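Local coordinates for putative creatinine amidohydrolase (Bacteroides fragilis, PDB 3LUB), which probably hydrolyses carbon-nitrogen bonds of linear amides, as a zinc-dependent member of the creatininase superfamily, at the interface of chains A and B. Numbering follows the deposited sequence. Chains: chain A/B, Putative creatinine amidohydrolase.

Contact 1: the interface of chains A and B. Residues chain A 77, 89-92; chain B 130-131, 134.
B:Asp131 of helix 126-135 reaches across to A:His89 and to the start of helix 92-108 of the neighbouring creatininase-family subunit. Its two carboxylate oxygens go to different groups of chain A. OD2 of B:Asp131 takes the backbone N-H of A:Tyr92, the first residue of that helix, at 3.0 Å through its syn lone pair, and the bond is fairly straight at 161°. The acid therefore caps the helix N-terminus, and the helix end probably helps to stabilise a negative charge on it. The ring nitrogen NE2 of A:His89 donates to OD1 of B:Asp131 at 3.0 Å, coming almost head-on to the C-O bond. This bond is more bent, but it lies close to the imidazole plane, and the carboxylate is turned 77° from that plane. OD1 of B:Asp131 also binds water 1 at 2.6 Å, which links it to the carbonyl O of A:Thr90.

The A:His89 ring is fixed from both ends. Its ND1 accepts the backbone N-H of A:His77 within the ring plane, at 3.0 Å, which fits NE2 acting as the donor. With CG anti to the backbone N (chi1 175°), the ring points toward chain B, where NE2 can reach B:Asp131. B:Phe134, one helical turn after B:Arg130, covers a face of this imidazole. Its ring atom CE2 sits 3.3 Å above the plane, over the centre. Nearby, CD of B:Arg130 packs against the carbonyl O of A:His77. Water 2 joins that oxygen to the carbonyl O of B:Arg130.

Contact 2: the interface of chains A and B. Residues chain A 191, 193, 207-208, 211-212; chain B 252-253.
B:Tyr253 inserts its side chain between A:Phe193, A:His208 and A:Lys211, next to the C-terminus of chain B. This tail contact joins two copies of the same protein.

The polar part centres on the phenol hydroxyl. The backbone N-H of A:His208 donates to B:Tyr253 OH at 2.8 Å, with a fairly straight angle of 163°. The same OH contacts water 3, which sits 2.9 Å from the carbonyl O of A:Lys191. The hydroxyl is thus tied to two separate stretches of chain A, directly to one and through water to the other.

Two CH-pi contacts involve the flat groups. CB of A:Lys211 lies over the centre of the B:Tyr253 ring, 3.7 Å from its centroid. A:His208 turns its CG beside the backbone N (chi1 -70°), which brings the imidazole face under CD2 of B:Leu252, and the two side chains meet at about a right angle.

Apolar packing fills in the rest. CB of A:His208 packs against CE2 of B:Tyr253 at 3.4 Å. The A:Phe193 and B:Leu252 side chains run alongside each other in the same direction. They touch through CD1 of A:Phe193 and CD1 of B:Leu252, 3.3 Å apart.

Contact 3: the interface of chains A and B. Residues chain A 195, 198, 202-203, 205; chain B 115, 142, 243.
B:Leu243 holds its CG anti to the backbone N (chi1 169°), and chi2 of 75° splits its two methyls between different partners on chain A. On the other chain, A:Leu198 has its CG beside the backbone N (chi1 -58°). This carries its CD2 to CD1 of B:Leu243, at 3.7 Å, and the two leucine side chains cross at about a right angle. The other methyl of B:Leu243, CD2, meets CB of A:Ala203, also at 3.7 Å. A:Val202 passes the same leucine in the opposite direction. CG1 of A:Val202 makes a looser contact with CD2 of B:Leu243, at 4.1 Å.

A:Ala203 is the meeting point of the patch. Its CB is approached by methyl groups from three separate elements of chain B, the first being helix 226-249 with B:Leu243. CD1 of B:Leu115, in strand 113-118, lies 3.8 Å from CB of A:Ala203. CB of B:Ala142, in strand 140-145, lies 3.9 Å from the same CB of A:Ala203. B:Ala142 also packs against A:Val205, whose CG2 reaches CB of B:Ala142 at 3.6 Å. The small side chains of A:Ala203 and B:Ala142 probably let the two backbones approach here.

The contacts described are between aliphatic carbons. They seat the 198-205 segment of chain A against one helix and two strands of chain B, and so probably help to hold the two subunits together.

Contact 1: the interface of chains A and B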
ATOM      1  N   HIS A  77       4.423   6.727  18.653  1.00 19.55           N
ATOM      2  CA  HIS A  77       4.428   6.503  20.122  1.00 19.66           C
ATOM      3  C   HIS A  77       4.784   5.073  20.506  1.00 20.76           C
ATOM      4  O   HIS A  77       4.927   4.197  19.646  1.00 20.27           O
ATOM      5  CB  HIS A  77       3.101   6.957  20.766  1.00 21.02           C
ATOM      6  CG  HIS A  77       2.891   8.426  20.627  1.00 21.80           C
ATOM      7  ND1 HIS A  77       3.694   9.348  21.263  1.00 24.29           N
ATOM      8  CD2 HIS A  77       2.096   9.131  19.794  1.00 23.34           C
ATOM      9  CE1 HIS A  77       3.354  10.562  20.873  1.00 26.48           C
ATOM     10  NE2 HIS A  77       2.387  10.457  19.981  1.00 21.86           N
ATOM     11  N   HIS A  89      -1.287   7.452  18.353  1.00 18.70           N
ATOM     12  CA  HIS A  89      -0.171   6.781  17.675  1.00 18.32           C
ATOM     13  C   HIS A  89      -0.324   6.870  16.171  1.00 17.35           C
ATOM     14  O   HIS A  89      -1.370   6.543  15.641  1.00 17.62           O
ATOM     15  CB  HIS A  89      -0.021   5.307  18.069  1.00 17.11           C
ATOM     16  CG  HIS A  89       1.046   4.615  17.286  1.00 20.26           C
ATOM     17  ND1 HIS A  89       2.369   4.988  17.356  1.00 19.52           N
ATOM     18  CD2 HIS A  89       0.975   3.658  16.329  1.00 20.31           C
ATOM     19  CE1 HIS A  89       3.076   4.253  16.520  1.00 23.17           C
ATOM     20  NE2 HIS A  89       2.252   3.430  15.893  1.00 22.27           N
ATOM     21  N   THR A  90       0.729   7.294  15.491  1.00 17.32           N
ATOM     22  CA  THR A  90       0.726   7.415  14.042  1.00 17.29           C
ATOM     23  C   THR A  90       1.746   6.412  13.528  1.00 16.95           C
ATOM     24  O   THR A  90       2.905   6.469  13.956  1.00 17.07           O
ATOM     25  CB  THR A  90       1.154   8.854  13.631  1.00 18.28           C
ATOM     26  OG1 THR A  90       0.448   9.811  14.448  1.00 20.48           O
ATOM     27  CG2 THR A  90       0.869   9.156  12.179  1.00 14.85           C
ATOM     28  N   ARG A  91       1.335   5.531  12.601  1.00 14.52           N
ATOM     29  CA  ARG A  91       2.253   4.599  11.980  1.00 15.89           C
ATOM     30  C   ARG A  91       3.257   5.286  11.089  1.00 16.78           C
ATOM     31  O   ARG A  91       2.961   6.317  10.483  1.00 16.42           O
ATOM     32  CB  ARG A  91       1.497   3.592  11.107  1.00 18.06           C
ATOM     33  CG  ARG A  91       0.665   2.630  11.810  1.00 17.92           C
ATOM     34  CD  ARG A  91      -0.209   1.879  10.769  1.00 22.82           C
ATOM     35  NE  ARG A  91      -1.324   2.722  10.311  1.00 25.56           N
ATOM     36  CZ  ARG A  91      -2.251   2.369   9.424  1.00 25.53           C
ATOM     37  NH1 ARG A  91      -2.238   1.173   8.852  1.00 25.64           N
ATOM     38  NH2 ARG A  91      -3.202   3.240   9.096  1.00 26.16           N
ATOM     39  N   TYR A  92       4.428   4.686  10.941  1.00 17.66           N
ATOM     40  CA  TYR A  92       5.484   5.296  10.086  1.00 17.42           C
ATOM     41  C   TYR A  92       4.996   5.537   8.652  1.00 15.54           C
ATOM     42  O   TYR A  92       5.325   6.582   8.053  1.00 17.35           O
ATOM     43  CB  TYR A  92       6.752   4.410  10.059  1.00 18.45           C
ATOM     44  CG  TYR A  92       7.980   5.026   9.381  1.00 19.59           C
ATOM     45  CD1 TYR A  92       8.133   5.040   8.001  1.00 18.91           C
ATOM     46  CD2 TYR A  92       9.008   5.537  10.148  1.00 23.71           C
ATOM     47  CE1 TYR A  92       9.309   5.605   7.406  1.00 23.22           C
ATOM     48  CE2 TYR A  92      10.150   6.069   9.586  1.00 25.20           C
ATOM     49  CZ  TYR A  92      10.298   6.105   8.215  1.00 24.10           C
ATOM     50  OH  TYR A  92      11.470   6.693   7.748  1.00 31.18           O
TER
ATOM     51  N   ARG B 130       8.309   0.081  16.770  1.00 18.52           N
ATOM     52  CA  ARG B 130       7.135   0.711  17.373  1.00 18.81           C
ATOM     53  C   ARG B 130       5.845   0.167  16.755  1.00 19.30           C
ATOM     54  O   ARG B 130       4.944  -0.263  17.468  1.00 20.12           O
ATOM     55  CB  ARG B 130       7.172   2.240  17.204  1.00 18.15           C
ATOM     56  CG  ARG B 130       8.166   2.923  18.117  1.00 20.73           C
ATOM     57  CD  ARG B 130       7.967   4.458  18.162  1.00 22.22           C
ATOM     58  NE  ARG B 130       8.720   5.013  19.292  1.00 23.13           N
ATOM     59  CZ  ARG B 130       9.978   5.450  19.207  1.00 25.17           C
ATOM     60  NH1 ARG B 130      10.620   5.474  18.050  1.00 25.14           N
ATOM     61  NH2 ARG B 130      10.593   5.893  20.298  1.00 29.03           N
ATOM     62  N   ASP B 131       5.759   0.166  15.427  1.00 18.82           N
ATOM     63  CA  ASP B 131       4.524  -0.321  14.776  1.00 19.20           C
ATOM     64  C   ASP B 131       4.238  -1.820  15.028  1.00 19.44           C
ATOM     65  O   ASP B 131       3.081  -2.236  15.203  1.00 20.68           O
ATOM     66  CB  ASP B 131       4.564  -0.033  13.264  1.00 17.79           C
ATOM     67  CG  ASP B 131       4.462   1.459  12.947  1.00 24.76           C
ATOM     68  OD1 ASP B 131       4.132   2.265  13.856  1.00 22.40           O
ATOM     69  OD2 ASP B 131       4.709   1.817  11.768  1.00 25.15           O
ATOM     70  N   PHE B 134       2.626  -2.894  18.580  1.00 24.49           N
ATOM     71  CA  PHE B 134       1.188  -2.855  18.722  1.00 25.57           C
ATOM     72  C   PHE B 134       0.506  -4.057  18.067  1.00 26.42           C
ATOM     73  O   PHE B 134      -0.511  -4.528  18.554  1.00 27.41           O
ATOM     74  CB  PHE B 134       0.656  -1.546  18.118  1.00 26.97           C
ATOM     75  CG  PHE B 134       1.100  -0.307  18.864  1.00 27.60           C
ATOM     76  CD1 PHE B 134       0.788  -0.145  20.198  1.00 28.85           C
ATOM     77  CD2 PHE B 134       1.816   0.691  18.232  1.00 25.18           C
ATOM     78  CE1 PHE B 134       1.201   0.978  20.893  1.00 27.71           C
ATOM     79  CE2 PHE B 134       2.230   1.808  18.921  1.00 25.01           C
ATOM     80  CZ  PHE B 134       1.917   1.959  20.243  1.00 27.05           C
TER
HETATM   81  O   HOH W   1       5.235   4.565  14.207  1.00 21.34           O
HETATM   82  O   HOH W   2       5.237   1.492  19.655  1.00 28.95           O

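Contact 2: the interface of chains A and B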
ATOM      1  N   LYS A 191      10.726   3.896  35.670  1.00 32.70           N
ATOM      2  CA  LYS A 191      11.378   2.614  35.961  1.00 34.77           C
ATOM      3  C   LYS A 191      12.191   2.150  34.758  1.00 32.01           C
ATOM      4  O   LYS A 191      11.735   2.292  33.621  1.00 31.03           O
ATOM      5  CB  LYS A 191      10.349   1.547  36.280  1.00 35.03           C
ATOM      6  CG  LYS A 191       9.761   1.663  37.660  1.00 42.46           C
ATOM      7  CD  LYS A 191       8.745   0.552  37.945  1.00 42.98           C
ATOM      8  CE  LYS A 191       8.092   0.781  39.336  1.00 54.95           C
ATOM      9  NZ  LYS A 191       6.933  -0.122  39.675  1.00 54.62           N
ATOM     10  N   PHE A 193      14.394  -0.926  32.510  1.00 26.49           N
ATOM     11  CA  PHE A 193      14.143  -2.280  32.040  1.00 25.90           C
ATOM     12  C   PHE A 193      14.774  -3.257  33.053  1.00 26.31           C
ATOM     13  O   PHE A 193      15.736  -2.883  33.756  1.00 26.10           O
ATOM     14  CB  PHE A 193      14.814  -2.516  30.667  1.00 27.14           C
ATOM     15  CG  PHE A 193      14.318  -1.627  29.534  1.00 24.56           C
ATOM     16  CD1 PHE A 193      12.985  -1.656  29.130  1.00 23.06           C
ATOM     17  CD2 PHE A 193      15.222  -0.837  28.816  1.00 23.57           C
ATOM     18  CE1 PHE A 193      12.549  -0.898  28.058  1.00 25.49           C
ATOM     19  CE2 PHE A 193      14.800  -0.050  27.737  1.00 24.47           C
ATOM     20  CZ  PHE A 193      13.460  -0.079  27.358  1.00 25.18           C
ATOM     21  N   ARG A 207      10.717   2.177  25.472  1.00 23.82           N
ATOM     22  CA  ARG A 207      10.164   2.228  26.820  1.00 25.51           C
ATOM     23  C   ARG A 207       8.676   1.905  26.738  1.00 22.80           C
ATOM     24  O   ARG A 207       7.983   2.391  25.824  1.00 22.11           O
ATOM     25  CB  ARG A 207      10.343   3.640  27.416  1.00 27.06           C
ATOM     26  CG  ARG A 207       9.825   3.763  28.855  1.00 32.22           C
ATOM     27  CD  ARG A 207       9.820   5.201  29.413  1.00 34.30           C
ATOM     28  NE  ARG A 207      11.096   5.921  29.233  1.00 44.78           N
ATOM     29  CZ  ARG A 207      12.147   5.869  30.061  1.00 48.15           C
ATOM     30  NH1 ARG A 207      12.142   5.100  31.152  1.00 44.43           N
ATOM     31  NH2 ARG A 207      13.222   6.602  29.776  1.00 48.52           N
ATOM     32  N   HIS A 208       8.188   1.069  27.650  1.00 22.78           N
ATOM     33  CA  HIS A 208       6.750   0.828  27.790  1.00 22.39           C
ATOM     34  C   HIS A 208       6.224   1.769  28.849  1.00 24.08           C
ATOM     35  O   HIS A 208       6.582   1.619  30.018  1.00 24.06           O
ATOM     36  CB  HIS A 208       6.500  -0.611  28.190  1.00 22.65           C
ATOM     37  CG  HIS A 208       6.798  -1.589  27.104  1.00 22.88           C
ATOM     38  ND1 HIS A 208       6.033  -2.714  26.888  1.00 25.83           N
ATOM     39  CD2 HIS A 208       7.740  -1.578  26.123  1.00 24.04           C
ATOM     40  CE1 HIS A 208       6.516  -3.378  25.848  1.00 23.66           C
ATOM     41  NE2 HIS A 208       7.543  -2.706  25.360  1.00 24.86           N
ATOM     42  N   LYS A 211       4.454   0.434  32.069  1.00 30.11           N
ATOM     43  CA  LYS A 211       5.367  -0.170  33.065  1.00 30.04           C
ATOM     44  C   LYS A 211       6.407   0.827  33.605  1.00 29.95           C
ATOM     45  O   LYS A 211       6.879   0.671  34.725  1.00 31.61           O
ATOM     46  CB  LYS A 211       6.113  -1.349  32.435  1.00 30.67           C
ATOM     47  CG  LYS A 211       5.270  -2.340  31.638  1.00 33.22           C
ATOM     48  CD  LYS A 211       4.596  -3.401  32.512  1.00 40.78           C
ATOM     49  CE  LYS A 211       4.357  -4.681  31.694  1.00 46.92           C
ATOM     50  NZ  LYS A 211       3.109  -5.425  32.052  1.00 50.70           N
ATOM     51  N   ALA A 212       6.790   1.815  32.788  1.00 29.22           N
ATOM     52  CA  ALA A 212       7.908   2.713  33.066  1.00 29.09           C
ATOM     53  C   ALA A 212       7.532   4.047  33.705  1.00 30.54           C
ATOM     54  O   ALA A 212       8.411   4.738  34.238  1.00 32.19           O
ATOM     55  CB  ALA A 212       8.646   3.032  31.784  1.00 30.85           C
TER
ATOM     56  N   LEU B 252      11.053  -8.038  29.842  1.00 26.61           N
ATOM     57  CA  LEU B 252      11.475  -6.647  29.634  1.00 25.92           C
ATOM     58  C   LEU B 252      11.355  -5.803  30.907  1.00 25.94           C
ATOM     59  O   LEU B 252      12.205  -4.966  31.202  1.00 24.67           O
ATOM     60  CB  LEU B 252      10.623  -6.022  28.521  1.00 25.96           C
ATOM     61  CG  LEU B 252      11.017  -4.627  28.002  1.00 26.19           C
ATOM     62  CD1 LEU B 252      12.495  -4.620  27.658  1.00 24.02           C
ATOM     63  CD2 LEU B 252      10.132  -4.285  26.797  1.00 20.79           C
ATOM     64  N   TYR B 253      10.277  -6.021  31.641  1.00 27.28           N
ATOM     65  CA  TYR B 253      10.047  -5.381  32.954  1.00 28.58           C
ATOM     66  C   TYR B 253       9.568  -6.482  33.895  1.00 31.86           C
ATOM     67  O   TYR B 253       8.884  -7.425  33.456  1.00 31.82           O
ATOM     68  CB  TYR B 253       8.952  -4.326  32.879  1.00 28.18           C
ATOM     69  CG  TYR B 253       9.255  -3.141  32.000  1.00 24.61           C
ATOM     70  CD1 TYR B 253       9.884  -2.032  32.520  1.00 24.40           C
ATOM     71  CD2 TYR B 253       8.874  -3.117  30.657  1.00 22.24           C
ATOM     72  CE1 TYR B 253      10.160  -0.901  31.722  1.00 28.78           C
ATOM     73  CE2 TYR B 253       9.145  -1.980  29.849  1.00 20.32           C
ATOM     74  CZ  TYR B 253       9.783  -0.893  30.387  1.00 21.94           C
ATOM     75  OH  TYR B 253      10.062   0.215  29.612  1.00 28.44           O
TER
HETATM   76  O   HOH W   3      11.841   1.485  30.853  1.00 28.02           O

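Contact 3: the interface of chains A and B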
ATOM      1  N   ILE A 195      16.190  -5.958  31.844  1.00 28.49           N
ATOM      2  CA  ILE A 195      17.306  -6.446  31.024  1.00 25.47           C
ATOM      3  C   ILE A 195      18.413  -5.382  31.047  1.00 26.41           C
ATOM      4  O   ILE A 195      18.293  -4.335  30.417  1.00 27.12           O
ATOM      5  CB  ILE A 195      16.815  -6.769  29.575  1.00 26.63           C
ATOM      6  CG1 ILE A 195      15.694  -7.838  29.629  1.00 22.88           C
ATOM      7  CG2 ILE A 195      17.968  -7.252  28.688  1.00 23.56           C
ATOM      8  CD1 ILE A 195      14.913  -8.062  28.321  1.00 24.58           C
ATOM      9  N   LEU A 198      19.944  -3.559  27.960  1.00 23.94           N
ATOM     10  CA  LEU A 198      19.064  -2.537  27.361  1.00 24.41           C
ATOM     11  C   LEU A 198      19.172  -1.185  28.075  1.00 25.23           C
ATOM     12  O   LEU A 198      19.073  -0.164  27.425  1.00 25.92           O
ATOM     13  CB  LEU A 198      17.595  -3.011  27.319  1.00 24.16           C
ATOM     14  CG  LEU A 198      17.302  -4.321  26.549  1.00 24.30           C
ATOM     15  CD1 LEU A 198      15.833  -4.682  26.616  1.00 22.59           C
ATOM     16  CD2 LEU A 198      17.766  -4.282  25.100  1.00 20.90           C
ATOM     17  N   VAL A 202      23.171  -1.366  24.888  1.00 25.20           N
ATOM     18  CA  VAL A 202      23.790  -2.316  23.969  1.00 24.25           C
ATOM     19  C   VAL A 202      22.865  -2.476  22.751  1.00 23.99           C
ATOM     20  O   VAL A 202      23.310  -2.539  21.605  1.00 23.02           O
ATOM     21  CB  VAL A 202      24.048  -3.694  24.713  1.00 25.81           C
ATOM     22  CG1 VAL A 202      24.595  -4.797  23.769  1.00 22.75           C
ATOM     23  CG2 VAL A 202      25.001  -3.490  25.959  1.00 22.22           C
ATOM     24  N   ALA A 203      21.565  -2.539  23.019  1.00 22.68           N
ATOM     25  CA  ALA A 203      20.540  -2.588  21.996  1.00 21.11           C
ATOM     26  C   ALA A 203      19.418  -1.622  22.406  1.00 22.05           C
ATOM     27  O   ALA A 203      19.344  -1.209  23.571  1.00 22.33           O
ATOM     28  CB  ALA A 203      20.008  -4.009  21.887  1.00 21.37           C
ATOM     29  N   VAL A 205      15.209  -0.996  22.662  1.00 19.87           N
ATOM     30  CA  VAL A 205      13.809  -1.415  22.747  1.00 20.41           C
ATOM     31  C   VAL A 205      13.048  -0.145  23.195  1.00 21.76           C
ATOM     32  O   VAL A 205      13.573   0.639  23.977  1.00 21.78           O
ATOM     33  CB  VAL A 205      13.587  -2.539  23.837  1.00 23.29           C
ATOM     34  CG1 VAL A 205      12.109  -2.800  24.053  1.00 24.02           C
ATOM     35  CG2 VAL A 205      14.301  -3.866  23.470  1.00 22.41           C
TER
ATOM     36  N   LEU B 115      16.491 -10.019  18.165  1.00 18.23           N
ATOM     37  CA  LEU B 115      17.411  -8.900  18.038  1.00 17.17           C
ATOM     38  C   LEU B 115      17.763  -8.726  16.584  1.00 17.42           C
ATOM     39  O   LEU B 115      18.214  -9.675  15.950  1.00 18.38           O
ATOM     40  CB  LEU B 115      18.686  -9.121  18.834  1.00 17.92           C
ATOM     41  CG  LEU B 115      19.733  -8.011  18.655  1.00 18.73           C
ATOM     42  CD1 LEU B 115      19.278  -6.779  19.406  1.00 16.44           C
ATOM     43  CD2 LEU B 115      21.115  -8.438  19.037  1.00 18.35           C
ATOM     44  N   ALA B 142      14.456  -6.032  19.727  1.00 19.41           N
ATOM     45  CA  ALA B 142      15.516  -5.046  19.973  1.00 18.42           C
ATOM     46  C   ALA B 142      16.293  -4.782  18.675  1.00 18.38           C
ATOM     47  O   ALA B 142      16.233  -5.589  17.749  1.00 18.49           O
ATOM     48  CB  ALA B 142      16.456  -5.525  21.082  1.00 16.16           C
ATOM     49  N   LEU B 243      23.707  -9.696  26.458  1.00 21.13           N
ATOM     50  CA  LEU B 243      22.371  -9.281  26.058  1.00 21.11           C
ATOM     51  C   LEU B 243      21.506 -10.451  25.652  1.00 21.79           C
ATOM     52  O   LEU B 243      20.322 -10.514  26.025  1.00 21.61           O
ATOM     53  CB  LEU B 243      22.442  -8.274  24.902  1.00 21.91           C
ATOM     54  CG  LEU B 243      21.128  -7.925  24.176  1.00 20.07           C
ATOM     55  CD1 LEU B 243      20.308  -7.034  25.007  1.00 21.03           C
ATOM     56  CD2 LEU B 243      21.435  -7.248  22.827  1.00 20.77           C
TER

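Contacts 2 and 3 are neighbours, with the centres of their C-alpha atoms about 12 Å apart. Contact 1 lies farther off, about 18 Å from contact 2 and 19 Å from contact 3. Contacts 2 and 3 draw on one continuous stretch of chain A, residues 191 to 212. It meets the C-terminal tail of chain B in contact 2 and helix 226-249, just before that tail, in contact 3. Contact 1 uses helix 126-135 of chain B; strands 113-118 and 140-145, either side of it in sequence, give contact 3 B:Leu115 and B:Ala142. The two-fold symmetric A-B interface may be one of the building contacts of the deposited six-copy assembly.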